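Local coordinates for protein endo alpha-1,4 polygalactosaminidase (Neosartorya fumigata, PDB 6OJ1) that hydrolyses alpha-1,4-linked galactosamine polymers as an endo-acting glycoside hydrolase with a (beta/alpha)-barrel, and disrupts microbial biofilms, at residues F86-Y91 against D148-Y153; G144-N149 against G185-G190; P226-E231 against N260-I265. All coordinates share one frame; numbering follows the deposited sequence.

Interaction 1 of 3, residues F86-Y91 against D148-Y153; sequences FSAGSY and DNVDGY
N149 lays its carboxamide against the hydroxyl ends of S87 and S90, its ND2 donating to S87 OG over 2.9 Å in a bond straight to 164°. The acceptor lies almost in the amide plane, in the direction of an N-H. The contact forms where two neighbouring parallel strands of the GH114 (beta/alpha)-barrel, 81-87 and 144-148, end and pass into their loops. S87 OG, swung anti to its backbone N (chi1 -177°), is also 2.7 Å from S90 OG, which puts both serine hydroxyls beside the amide. S90 OG in addition bonds to E116, in the small antiparallel sheet that branches off at S90.

The backbones meet in regular parallel register: D148 N donates to F86 O at 2.8 Å, and S87 and D148 turn their side chains to the same side of the sheet. A88 N returns a bond to D148 O (3.0 Å), completing the bridge. The departure is G89 N, which adds a second donor to the same oxygen, also at 3.0 Å; both donors are tilted about 20° from the carbonyl plane, and one carbonyl thus grips the turn that leads away from strand 81-87. The D148 carboxylate itself is occupied outside this pair, by the hydroxyl of Y85 and by K187. Alongside, A88 CB comes to 4.4 Å from V150 CG1, and A88 packs further on F169 and L173 of helix 163-179. G89 CA makes a C-H...O contact of 3.1 Å with N149 O.

Interaction 2 of 3, residues G144-N149 against G185-G190; sequences GVDPDN and GLKNAG
K187 leaves its strand with CG anti to the backbone N (chi1 178°), then bends at chi2 and again at chi4 (-64°), a course that carries the chain across D146 and brings NZ to D148. There NZ stands 3.0 Å from D148 OD1, a salt bridge whose hydrogen-bond geometry is weak, OD2 being taken by Y85. D146, its CG likewise anti to the backbone N, reaches the same ammonium through solvent. One water gives a hydrogen bond to D146 OD2 (2.6 Å) and accepts from K187 NZ (2.8 Å). A second accepts from NZ and donates weakly to D146 OD1. NZ thus has one carboxylate and two waters as partners, and a potassium ion lies about 5 Å from the lysine side chain.

Strands 144-148 and 183-187, joined through helix 163-179, form a beta-alpha-beta unit of the GH114 barrel, and these three side chains probably face the barrel interior. The strand segments run parallel at 25°, their axes no nearer than 6.4 Å. P147 has no N-H to offer G185 O, and its CD sits against that oxygen instead. A water bridges the separated backbones: it donates to P147 O (2.8 Å) and to G185 O (3.0 Å), and accepts from K187 N at 3.0 Å. D146 OD2 also lies close to the carboxylate of D61 of strand 59-63, two strands along the sheet.

Interaction 3 of 3, residues P226-E231 against N260-I265; sequences PVFHIE and NFSTVI. With NAG (2-acetamido-2-deoxy-beta-D-glucopyranose), chain F.
H229 and T263 run alongside each other on the same face of the sheet, with H229 ND1 and T263 OG1 joined by a 2.8 Å hydrogen bond that is nearly straight at 172°. The hydroxyl meets the imidazole at its edge, in the ring plane; either atom could be the donor. On the other ring nitrogen the direction is clear: H229 NE2 donates to E231 OE2 at 2.6 Å, using the anti lone pair of the carboxylate, so the imidazole is held at both nitrogens and its rotation is fixed. F261 turns its edge to the imidazole face in a T-shaped pair, ring centroids 5.8 Å apart and planes at 89°. The phenyl ring is itself covered over one face by V227, whose CB sits 4.1 Å from its centroid.

Regular parallel backbone pairing sets these groups in place. H229 is bonded through both its peptide atoms, N to S262 O (2.8 Å) and O from V264 N (2.7 Å), and E231 N continues the pattern to V264 O. On the reverse face I230 CG1 packs 3.9 Å from V264 CG2. At the strand entrance a water links V227 N, N260 O and S262 OG, the last of which also bonds to T40 O, just ahead of the N-glycan, where N260 ND2 is covalently attached to NAG C1.

Further out, F255 packs on both F261 and H229, and A209 N adds a second donor to E231 OE2. V227 rests on helix 219-222 and strand 202-206, while W42 of strand 42-45 meets F228, I230 and V264 from within the barrel.

In the fold
All three contacts lie on the main sheet of the (beta/alpha)-barrel. Interactions 1 and 2 adjoin, their centres 8 Å apart: they share D148 and N149, and strand 144-148 pairs on one side with strand 81-87 and on the other with 183-187. Interaction 3, between strands 227-231 and 261-266, comes later in the chain, its centre about 20 Å from that of interaction 1 and 13 Å from that of interaction 2; it lies on the opposite side of the chain's centre from interaction 1. Interactions 1 and 2 take three consecutive strands; interaction 3 resumes beyond strand 202-206. D148 connects the loops at the strand ends with the polar interior near the potassium ion.

Interaction 1 of 3, residues F86-Y91 against D148-Y153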
ATOM      1  N   PHE A  86       2.774   5.632  -1.167  1.00 17.30           N
ATOM      2  CA  PHE A  86       2.303   7.005  -1.070  1.00 12.90           C
ATOM      3  C   PHE A  86       0.786   6.960  -0.978  1.00 13.84           C
ATOM      4  O   PHE A  86       0.163   5.941  -1.281  1.00 14.91           O
ATOM      5  CB  PHE A  86       2.761   7.859  -2.256  1.00 15.26           C
ATOM      6  CG  PHE A  86       2.077   7.505  -3.578  1.00 15.73           C
ATOM      7  CD1 PHE A  86       2.592   6.500  -4.394  1.00 15.59           C
ATOM      8  CD2 PHE A  86       0.956   8.216  -4.015  1.00 14.74           C
ATOM      9  CE1 PHE A  86       1.971   6.185  -5.608  1.00 18.38           C
ATOM     10  CE2 PHE A  86       0.340   7.908  -5.217  1.00 19.70           C
ATOM     11  CZ  PHE A  86       0.854   6.899  -6.026  1.00 20.02           C
ATOM     12  N   SER A  87       0.199   8.046  -0.504  1.00 13.44           N
ATOM     13  CA  SER A  87      -1.255   8.113  -0.403  1.00 14.53           C
ATOM     14  C   SER A  87      -1.808   8.687  -1.690  1.00 16.21           C
ATOM     15  O   SER A  87      -1.525   9.839  -2.031  1.00 17.76           O
ATOM     16  CB  SER A  87      -1.709   8.963   0.782  1.00 15.81           C
ATOM     17  OG  SER A  87      -3.132   8.927   0.852  1.00 17.06           O
ATOM     18  N   ALA A  88      -2.616   7.891  -2.400  1.00 14.59           N
ATOM     19  CA  ALA A  88      -3.241   8.381  -3.613  1.00 15.24           C
ATOM     20  C   ALA A  88      -4.635   8.951  -3.357  1.00 14.27           C
ATOM     21  O   ALA A  88      -5.104   9.773  -4.141  1.00 15.42           O
ATOM     22  CB  ALA A  88      -3.315   7.249  -4.643  1.00 16.80           C
ATOM     23  N   GLY A  89      -5.275   8.580  -2.253  1.00 16.48           N
ATOM     24  CA  GLY A  89      -6.635   9.017  -2.013  1.00 15.39           C
ATOM     25  C   GLY A  89      -6.818   9.954  -0.842  1.00 15.23           C
ATOM     26  O   GLY A  89      -7.954  10.342  -0.553  1.00 17.21           O
ATOM     27  N   SER A  90      -5.730  10.341  -0.167  1.00 14.71           N
ATOM     28  CA  SER A  90      -5.829  11.307   0.918  1.00 13.60           C
ATOM     29  C   SER A  90      -4.810  12.425   0.745  1.00 18.58           C
ATOM     30  O   SER A  90      -3.697  12.221   0.241  1.00 16.63           O
ATOM     31  CB  SER A  90      -5.658  10.665   2.305  1.00 18.10           C
ATOM     32  OG  SER A  90      -4.291  10.558   2.662  1.00 19.88           O
ATOM     33  N   TYR A  91      -5.240  13.619   1.149  1.00 19.17           N
ATOM     34  CA  TYR A  91      -4.357  14.760   1.342  1.00 20.66           C
ATOM     35  C   TYR A  91      -3.660  14.643   2.691  1.00 18.95           C
ATOM     36  O   TYR A  91      -4.325  14.494   3.716  1.00 21.16           O
ATOM     37  CB  TYR A  91      -5.184  16.042   1.290  1.00 21.00           C
ATOM     38  CG  TYR A  91      -4.470  17.296   1.739  1.00 20.47           C
ATOM     39  CD1 TYR A  91      -3.662  18.002   0.862  1.00 23.45           C
ATOM     40  CD2 TYR A  91      -4.650  17.803   3.017  1.00 22.63           C
ATOM     41  CE1 TYR A  91      -3.028  19.164   1.255  1.00 21.12           C
ATOM     42  CE2 TYR A  91      -4.029  18.962   3.424  1.00 22.29           C
ATOM     43  CZ  TYR A  91      -3.216  19.639   2.535  1.00 24.11           C
ATOM     44  OH  TYR A  91      -2.606  20.792   2.949  1.00 28.20           O
ATOM     45  N   ASP A 148      -2.133   4.354  -1.355  1.00 14.87           N
ATOM     46  CA  ASP A 148      -3.016   4.189  -0.210  1.00 13.33           C
ATOM     47  C   ASP A 148      -4.332   4.919  -0.422  1.00 16.12           C
ATOM     48  O   ASP A 148      -4.458   5.815  -1.271  1.00 15.75           O
ATOM     49  CB  ASP A 148      -2.326   4.713   1.066  1.00 14.99           C
ATOM     50  CG  ASP A 148      -2.873   4.102   2.345  1.00 17.86           C
ATOM     51  OD1 ASP A 148      -3.802   3.248   2.309  1.00 16.07           O
ATOM     52  OD2 ASP A 148      -2.338   4.466   3.421  1.00 19.01           O
ATOM     53  N   ASN A 149      -5.322   4.492   0.355  1.00 15.15           N
ATOM     54  CA  ASN A 149      -6.593   5.205   0.524  1.00 19.44           C
ATOM     55  C   ASN A 149      -7.379   5.292  -0.773  1.00 18.44           C
ATOM     56  O   ASN A 149      -7.937   6.337  -1.118  1.00 16.94           O
ATOM     57  CB  ASN A 149      -6.337   6.579   1.131  1.00 19.09           C
ATOM     58  CG  ASN A 149      -5.713   6.477   2.495  1.00 19.99           C
ATOM     59  OD1 ASN A 149      -6.261   5.811   3.388  1.00 18.46           O
ATOM     60  ND2 ASN A 149      -4.534   7.073   2.661  1.00 19.26           N
ATOM     61  N   VAL A 150      -7.425   4.181  -1.503  1.00 16.81           N
ATOM     62  CA  VAL A 150      -8.247   4.102  -2.706  1.00 17.46           C
ATOM     63  C   VAL A 150      -9.643   3.577  -2.379  1.00 19.51           C
ATOM     64  O   VAL A 150     -10.375   3.152  -3.280  1.00 19.58           O
ATOM     65  CB  VAL A 150      -7.558   3.267  -3.812  1.00 20.29           C
ATOM     66  CG1 VAL A 150      -6.256   3.967  -4.276  1.00 18.12           C
ATOM     67  CG2 VAL A 150      -7.274   1.848  -3.346  1.00 19.23           C
ATOM     68  N   ASP A 151     -10.028   3.634  -1.104  1.00 18.19           N
ATOM     69  CA  ASP A 151     -11.287   3.093  -0.608  1.00 21.94           C
ATOM     70  C   ASP A 151     -12.154   4.162   0.046  1.00 18.94           C
ATOM     71  O   ASP A 151     -12.924   3.862   0.962  1.00 20.42           O
ATOM     72  CB  ASP A 151     -11.049   1.947   0.378  1.00 20.90           C
ATOM     73  CG  ASP A 151     -10.196   2.361   1.587  1.00 22.53           C
ATOM     74  OD1 ASP A 151      -9.690   3.500   1.627  1.00 20.72           O
ATOM     75  OD2 ASP A 151     -10.035   1.537   2.503  1.00 20.75           O
ATOM     76  N   GLY A 152     -12.079   5.402  -0.459  1.00 20.48           N
ATOM     77  CA  GLY A 152     -12.889   6.478   0.084  1.00 19.54           C
ATOM     78  C   GLY A 152     -14.372   6.183   0.055  1.00 20.36           C
ATOM     79  O   GLY A 152     -15.099   6.596   0.960  1.00 20.52           O
ATOM     80  N   TYR A 153     -14.827   5.427  -0.956  1.00 18.74           N
ATOM     81  CA  TYR A 153     -16.238   5.046  -1.066  1.00 18.29           C
ATOM     82  C   TYR A 153     -16.732   4.291   0.164  1.00 26.09           C
ATOM     83  O   TYR A 153     -17.939   4.285   0.434  1.00 27.31           O
ATOM     84  CB  TYR A 153     -16.482   4.194  -2.330  1.00 23.08           C
ATOM     85  CG  TYR A 153     -15.720   2.888  -2.335  1.00 18.19           C
ATOM     86  CD1 TYR A 153     -16.188   1.784  -1.636  1.00 20.66           C
ATOM     87  CD2 TYR A 153     -14.497   2.777  -2.998  1.00 20.05           C
ATOM     88  CE1 TYR A 153     -15.470   0.592  -1.602  1.00 28.28           C
ATOM     89  CE2 TYR A 153     -13.778   1.593  -2.975  1.00 18.89           C
ATOM     90  CZ  TYR A 153     -14.269   0.506  -2.275  1.00 20.72           C
ATOM     91  OH  TYR A 153     -13.553  -0.679  -2.245  1.00 20.92           O
TER

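Interaction 2 of 3, residues G144-N149 against G185-G190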
ATOM      1  N   GLY A 144       8.155  -0.648  -7.608  1.00 18.16           N
ATOM      2  CA  GLY A 144       6.707  -0.651  -7.649  1.00 19.54           C
ATOM      3  C   GLY A 144       6.224   0.412  -6.694  1.00 19.87           C
ATOM      4  O   GLY A 144       7.013   1.029  -5.975  1.00 17.51           O
ATOM      5  N   VAL A 145       4.909   0.630  -6.696  1.00 16.79           N
ATOM      6  CA  VAL A 145       4.298   1.632  -5.830  1.00 15.77           C
ATOM      7  C   VAL A 145       3.107   1.013  -5.111  1.00 16.13           C
ATOM      8  O   VAL A 145       2.455   0.089  -5.616  1.00 17.07           O
ATOM      9  CB  VAL A 145       3.868   2.898  -6.610  1.00 13.12           C
ATOM     10  CG1 VAL A 145       5.096   3.662  -7.162  1.00 17.04           C
ATOM     11  CG2 VAL A 145       2.906   2.547  -7.752  1.00 16.46           C
ATOM     12  N   ASP A 146       2.814   1.556  -3.923  1.00 15.68           N
ATOM     13  CA  ASP A 146       1.770   1.061  -3.022  1.00 17.45           C
ATOM     14  C   ASP A 146       0.856   2.240  -2.706  1.00 16.67           C
ATOM     15  O   ASP A 146       1.070   2.952  -1.712  1.00 16.34           O
ATOM     16  CB  ASP A 146       2.412   0.460  -1.761  1.00 17.59           C
ATOM     17  CG  ASP A 146       1.403   0.072  -0.687  1.00 16.66           C
ATOM     18  OD1 ASP A 146       0.197  -0.067  -0.981  1.00 17.55           O
ATOM     19  OD2 ASP A 146       1.825  -0.086   0.475  1.00 20.12           O
ATOM     20  N   PRO A 147      -0.164   2.489  -3.538  1.00 18.21           N
ATOM     21  CA  PRO A 147      -0.992   3.703  -3.396  1.00 16.30           C
ATOM     22  C   PRO A 147      -2.116   3.503  -2.387  1.00 18.43           C
ATOM     23  O   PRO A 147      -2.961   2.614  -2.541  1.00 17.64           O
ATOM     24  CB  PRO A 147      -1.544   3.926  -4.817  1.00 16.23           C
ATOM     25  CG  PRO A 147      -0.758   2.967  -5.707  1.00 17.36           C
ATOM     26  CD  PRO A 147      -0.430   1.811  -4.817  1.00 18.56           C
ATOM     27  N   ASP A 148      -2.133   4.354  -1.355  1.00 14.87           N
ATOM     28  CA  ASP A 148      -3.016   4.189  -0.210  1.00 13.33           C
ATOM     29  C   ASP A 148      -4.332   4.919  -0.422  1.00 16.12           C
ATOM     30  O   ASP A 148      -4.458   5.815  -1.271  1.00 15.75           O
ATOM     31  CB  ASP A 148      -2.326   4.713   1.066  1.00 14.99           C
ATOM     32  CG  ASP A 148      -2.873   4.102   2.345  1.00 17.86           C
ATOM     33  OD1 ASP A 148      -3.802   3.248   2.309  1.00 16.07           O
ATOM     34  OD2 ASP A 148      -2.338   4.466   3.421  1.00 19.01           O
ATOM     35  N   ASN A 149      -5.322   4.492   0.355  1.00 15.15           N
ATOM     36  CA  ASN A 149      -6.593   5.205   0.524  1.00 19.44           C
ATOM     37  C   ASN A 149      -7.379   5.292  -0.773  1.00 18.44           C
ATOM     38  O   ASN A 149      -7.937   6.337  -1.118  1.00 16.94           O
ATOM     39  CB  ASN A 149      -6.337   6.579   1.131  1.00 19.09           C
ATOM     40  CG  ASN A 149      -5.713   6.477   2.495  1.00 19.99           C
ATOM     41  OD1 ASN A 149      -6.261   5.811   3.388  1.00 18.46           O
ATOM     42  ND2 ASN A 149      -4.534   7.073   2.661  1.00 19.26           N
ATOM     43  N   GLY A 185      -0.006  -2.375  -6.804  1.00 19.57           N
ATOM     44  CA  GLY A 185      -0.959  -3.289  -6.209  1.00 18.93           C
ATOM     45  C   GLY A 185      -2.130  -2.544  -5.601  1.00 16.83           C
ATOM     46  O   GLY A 185      -2.109  -1.321  -5.472  1.00 18.52           O
ATOM     47  N   LEU A 186      -3.150  -3.317  -5.218  1.00 17.31           N
ATOM     48  CA  LEU A 186      -4.370  -2.784  -4.622  1.00 18.33           C
ATOM     49  C   LEU A 186      -4.262  -2.796  -3.098  1.00 18.24           C
ATOM     50  O   LEU A 186      -4.063  -3.854  -2.498  1.00 19.56           O
ATOM     51  CB  LEU A 186      -5.586  -3.599  -5.069  1.00 16.64           C
ATOM     52  CG  LEU A 186      -6.911  -3.084  -4.510  1.00 19.28           C
ATOM     53  CD1 LEU A 186      -7.221  -1.690  -5.116  1.00 17.76           C
ATOM     54  CD2 LEU A 186      -8.042  -4.068  -4.789  1.00 21.51           C
ATOM     55  N   LYS A 187      -4.420  -1.630  -2.477  1.00 16.03           N
ATOM     56  CA  LYS A 187      -4.427  -1.506  -1.020  1.00 17.29           C
ATOM     57  C   LYS A 187      -5.856  -1.720  -0.532  1.00 19.19           C
ATOM     58  O   LYS A 187      -6.732  -0.887  -0.787  1.00 17.33           O
ATOM     59  CB  LYS A 187      -3.922  -0.130  -0.604  1.00 14.27           C
ATOM     60  CG  LYS A 187      -3.918   0.134   0.906  1.00 15.86           C
ATOM     61  CD  LYS A 187      -2.958  -0.802   1.641  1.00 18.11           C
ATOM     62  CE  LYS A 187      -2.740  -0.365   3.100  1.00 18.41           C
ATOM     63  NZ  LYS A 187      -2.083   0.970   3.219  1.00 17.96           N
ATOM     64  N   ASN A 188      -6.086  -2.824   0.185  1.00 17.14           N
ATOM     65  CA  ASN A 188      -7.414  -3.168   0.751  1.00 17.92           C
ATOM     66  C   ASN A 188      -8.454  -3.080  -0.363  1.00 21.03           C
ATOM     67  O   ASN A 188      -8.246  -3.688  -1.417  1.00 20.95           O
ATOM     68  CB  ASN A 188      -7.686  -2.286   1.962  1.00 18.41           C
ATOM     69  CG  ASN A 188      -6.710  -2.534   3.081  1.00 19.73           C
ATOM     70  OD1 ASN A 188      -6.424  -3.691   3.415  1.00 21.50           O
ATOM     71  ND2 ASN A 188      -6.198  -1.468   3.674  1.00 18.13           N
ATOM     72  N   ALA A 189      -9.571  -2.374  -0.164  1.00 19.04           N
ATOM     73  CA  ALA A 189     -10.558  -2.125  -1.226  1.00 18.41           C
ATOM     74  C   ALA A 189     -11.051  -3.423  -1.853  1.00 23.81           C
ATOM     75  O   ALA A 189     -11.190  -3.532  -3.075  1.00 20.96           O
ATOM     76  CB  ALA A 189      -9.976  -1.191  -2.297  1.00 18.79           C
ATOM     77  N   GLY A 190     -11.348  -4.416  -1.004  1.00 20.57           N
ATOM     78  CA  GLY A 190     -11.705  -5.736  -1.502  1.00 21.60           C
ATOM     79  C   GLY A 190     -12.888  -5.759  -2.461  1.00 24.80           C
ATOM     80  O   GLY A 190     -12.960  -6.623  -3.341  1.00 25.69           O
TER
HETATM   81  O   HOH W   1      -0.978   1.913   0.458  1.00 14.99           O
HETATM   82  O   HOH W   2       0.497   0.047   2.716  1.00 20.75           O
HETATM   83  O   HOH W   3      -3.972   0.671  -4.282  1.00 17.77           O

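Interaction 3 of 3, residues P226-E231 against N260-I265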
ATOM      1  N   PRO A 226       0.858 -12.156  -4.986  1.00 25.14           N
ATOM      2  CA  PRO A 226       0.968 -12.224  -3.527  1.00 24.57           C
ATOM      3  C   PRO A 226      -0.016 -11.286  -2.842  1.00 23.27           C
ATOM      4  O   PRO A 226      -0.527 -10.331  -3.436  1.00 24.45           O
ATOM      5  CB  PRO A 226       2.422 -11.803  -3.256  1.00 25.58           C
ATOM      6  CG  PRO A 226       2.844 -11.027  -4.462  1.00 27.24           C
ATOM      7  CD  PRO A 226       2.063 -11.589  -5.623  1.00 27.20           C
ATOM      8  N   VAL A 227      -0.315 -11.607  -1.584  1.00 21.29           N
ATOM      9  CA  VAL A 227      -0.981 -10.681  -0.675  1.00 20.74           C
ATOM     10  C   VAL A 227       0.054 -10.289   0.366  1.00 23.76           C
ATOM     11  O   VAL A 227       0.509 -11.132   1.152  1.00 27.16           O
ATOM     12  CB  VAL A 227      -2.215 -11.280   0.008  1.00 24.43           C
ATOM     13  CG1 VAL A 227      -2.780 -10.247   0.995  1.00 23.98           C
ATOM     14  CG2 VAL A 227      -3.256 -11.705  -1.018  1.00 25.44           C
ATOM     15  N   PHE A 228       0.419  -9.020   0.369  1.00 20.95           N
ATOM     16  CA  PHE A 228       1.308  -8.473   1.387  1.00 21.48           C
ATOM     17  C   PHE A 228       0.428  -8.082   2.565  1.00 23.43           C
ATOM     18  O   PHE A 228      -0.289  -7.077   2.522  1.00 20.86           O
ATOM     19  CB  PHE A 228       2.125  -7.333   0.793  1.00 22.93           C
ATOM     20  CG  PHE A 228       3.025  -7.799  -0.312  1.00 24.15           C
ATOM     21  CD1 PHE A 228       3.970  -8.792  -0.065  1.00 23.23           C
ATOM     22  CD2 PHE A 228       2.916  -7.284  -1.600  1.00 23.35           C
ATOM     23  CE1 PHE A 228       4.806  -9.264  -1.080  1.00 22.95           C
ATOM     24  CE2 PHE A 228       3.750  -7.743  -2.620  1.00 26.45           C
ATOM     25  CZ  PHE A 228       4.693  -8.737  -2.361  1.00 22.73           C
ATOM     26  N   HIS A 229       0.459  -8.910   3.608  1.00 22.11           N
ATOM     27  CA  HIS A 229      -0.592  -8.967   4.614  1.00 24.61           C
ATOM     28  C   HIS A 229      -0.067  -8.458   5.948  1.00 24.66           C
ATOM     29  O   HIS A 229       0.934  -8.970   6.458  1.00 24.43           O
ATOM     30  CB  HIS A 229      -1.110 -10.405   4.727  1.00 24.11           C
ATOM     31  CG  HIS A 229      -1.990 -10.649   5.910  1.00 26.26           C
ATOM     32  ND1 HIS A 229      -1.773 -11.693   6.785  1.00 25.88           N
ATOM     33  CD2 HIS A 229      -3.088  -9.996   6.363  1.00 20.46           C
ATOM     34  CE1 HIS A 229      -2.695 -11.669   7.731  1.00 30.40           C
ATOM     35  NE2 HIS A 229      -3.502 -10.647   7.501  1.00 21.66           N
ATOM     36  N   ILE A 230      -0.753  -7.466   6.523  1.00 22.04           N
ATOM     37  CA  ILE A 230      -0.367  -6.860   7.799  1.00 20.89           C
ATOM     38  C   ILE A 230      -1.429  -7.165   8.844  1.00 24.23           C
ATOM     39  O   ILE A 230      -2.626  -7.031   8.575  1.00 20.84           O
ATOM     40  CB  ILE A 230      -0.201  -5.331   7.676  1.00 19.19           C
ATOM     41  CG1 ILE A 230       0.648  -4.940   6.476  1.00 20.89           C
ATOM     42  CG2 ILE A 230       0.395  -4.753   8.958  1.00 19.00           C
ATOM     43  CD1 ILE A 230       0.614  -3.428   6.210  1.00 20.48           C
ATOM     44  N   GLU A 231      -0.995  -7.555  10.049  1.00 22.92           N
ATOM     45  CA  GLU A 231      -1.876  -7.582  11.208  1.00 22.62           C
ATOM     46  C   GLU A 231      -1.248  -6.757  12.321  1.00 26.82           C
ATOM     47  O   GLU A 231      -0.021  -6.636  12.407  1.00 25.79           O
ATOM     48  CB  GLU A 231      -2.157  -9.009  11.708  1.00 25.62           C
ATOM     49  CG  GLU A 231      -2.919  -9.898  10.692  1.00 23.42           C
ATOM     50  CD  GLU A 231      -4.403  -9.565  10.577  1.00 28.63           C
ATOM     51  OE1 GLU A 231      -4.995  -9.083  11.566  1.00 30.25           O
ATOM     52  OE2 GLU A 231      -4.986  -9.803   9.491  1.00 28.83           O
ATOM     53  N   ASN A 260      -0.281 -18.966   1.641  1.00 38.79           N
ATOM     54  CA  ASN A 260      -0.031 -18.185   0.441  1.00 31.90           C
ATOM     55  C   ASN A 260       0.020 -16.683   0.702  1.00 30.67           C
ATOM     56  O   ASN A 260       0.380 -15.931  -0.206  1.00 36.09           O
ATOM     57  CB  ASN A 260      -1.091 -18.503  -0.629  1.00 34.11           C
ATOM     58  CG  ASN A 260      -0.798 -19.813  -1.370  1.00 50.30           C
ATOM     59  OD1 ASN A 260       0.302 -20.353  -1.282  1.00 51.93           O
ATOM     60  ND2 ASN A 260      -1.775 -20.318  -2.104  1.00 72.60           N
ATOM     61  N   PHE A 261      -0.302 -16.228   1.915  1.00 31.70           N
ATOM     62  CA  PHE A 261      -0.205 -14.809   2.259  1.00 26.23           C
ATOM     63  C   PHE A 261       1.186 -14.501   2.800  1.00 29.69           C
ATOM     64  O   PHE A 261       1.778 -15.308   3.523  1.00 30.87           O
ATOM     65  CB  PHE A 261      -1.253 -14.417   3.308  1.00 28.60           C
ATOM     66  CG  PHE A 261      -2.672 -14.306   2.778  1.00 34.51           C
ATOM     67  CD1 PHE A 261      -3.227 -15.305   1.991  1.00 42.05           C
ATOM     68  CD2 PHE A 261      -3.455 -13.209   3.094  1.00 31.14           C
ATOM     69  CE1 PHE A 261      -4.534 -15.197   1.521  1.00 43.16           C
ATOM     70  CE2 PHE A 261      -4.764 -13.099   2.624  1.00 27.51           C
ATOM     71  CZ  PHE A 261      -5.296 -14.087   1.840  1.00 31.89           C
ATOM     72  N   SER A 262       1.703 -13.326   2.447  1.00 24.79           N
ATOM     73  CA  SER A 262       2.992 -12.862   2.957  1.00 25.26           C
ATOM     74  C   SER A 262       2.713 -11.994   4.175  1.00 28.54           C
ATOM     75  O   SER A 262       2.530 -10.785   4.068  1.00 25.64           O
ATOM     76  CB  SER A 262       3.756 -12.098   1.887  1.00 24.71           C
ATOM     77  OG  SER A 262       4.031 -12.950   0.789  1.00 26.06           O
ATOM     78  N   THR A 263       2.673 -12.620   5.348  1.00 27.21           N
ATOM     79  CA  THR A 263       2.213 -11.933   6.543  1.00 23.61           C
ATOM     80  C   THR A 263       3.374 -11.255   7.255  1.00 26.57           C
ATOM     81  O   THR A 263       4.459 -11.832   7.388  1.00 27.22           O
ATOM     82  CB  THR A 263       1.508 -12.909   7.486  1.00 27.11           C
ATOM     83  OG1 THR A 263       0.361 -13.465   6.822  1.00 29.70           O
ATOM     84  CG2 THR A 263       1.061 -12.193   8.758  1.00 29.23           C
ATOM     85  N   VAL A 264       3.142 -10.015   7.693  1.00 22.93           N
ATOM     86  CA  VAL A 264       3.982  -9.362   8.694  1.00 23.32           C
ATOM     87  C   VAL A 264       3.113  -8.979   9.885  1.00 27.47           C
ATOM     88  O   VAL A 264       1.965  -8.548   9.724  1.00 26.10           O
ATOM     89  CB  VAL A 264       4.712  -8.115   8.150  1.00 25.67           C
ATOM     90  CG1 VAL A 264       5.857  -8.526   7.247  1.00 23.10           C
ATOM     91  CG2 VAL A 264       3.732  -7.170   7.427  1.00 21.93           C
ATOM     92  N   ILE A 265       3.671  -9.129  11.080  1.00 23.07           N
ATOM     93  CA  ILE A 265       3.077  -8.603  12.300  1.00 21.44           C
ATOM     94  C   ILE A 265       3.790  -7.299  12.617  1.00 21.87           C
ATOM     95  O   ILE A 265       5.024  -7.270  12.699  1.00 24.81           O
ATOM     96  CB  ILE A 265       3.202  -9.621  13.445  1.00 26.16           C
ATOM     97  CG1 ILE A 265       2.366 -10.862  13.111  1.00 32.35           C
ATOM     98  CG2 ILE A 265       2.783  -9.018  14.758  1.00 26.29           C
ATOM     99  CD1 ILE A 265       2.814 -12.100  13.832  1.00 36.05           C
TER
HETATM  100  C1  NAG F 416      -1.523 -21.538  -2.829  1.00 68.76           C
HETATM  101  C2  NAG F 416      -2.512 -22.664  -2.449  1.00 84.38           C
HETATM  102  C3  NAG F 416      -2.356 -23.875  -3.380  1.00 94.06           C
HETATM  103  C4  NAG F 416      -2.379 -23.452  -4.842  1.00 94.45           C
HETATM  104  C5  NAG F 416      -1.306 -22.397  -5.068  1.00 87.19           C
HETATM  105  C6  NAG F 416      -1.224 -21.909  -6.500  1.00 80.48           C
HETATM  106  C7  NAG F 416      -3.288 -23.112  -0.158  1.00 80.52           C
HETATM  107  C8  NAG F 416      -2.885 -23.552   1.220  1.00 78.30           C
HETATM  108  N2  NAG F 416      -2.308 -23.067  -1.066  1.00 84.53           N
HETATM  109  O3  NAG F 416      -3.411 -24.797  -3.132  1.00 99.33           O
HETATM  110  O4  NAG F 416      -2.153 -24.576  -5.688  1.00 95.81           O
HETATM  111  O5  NAG F 416      -1.608 -21.262  -4.246  1.00 80.15           O
HETATM  112  O6  NAG F 416      -2.158 -20.872  -6.771  1.00 74.86           O
HETATM  113  O7  NAG F 416      -4.446 -22.810  -0.433  1.00 77.66           O
HETATM  114  O   HOH W   4       1.780 -13.873  -0.851  1.00 25.33           O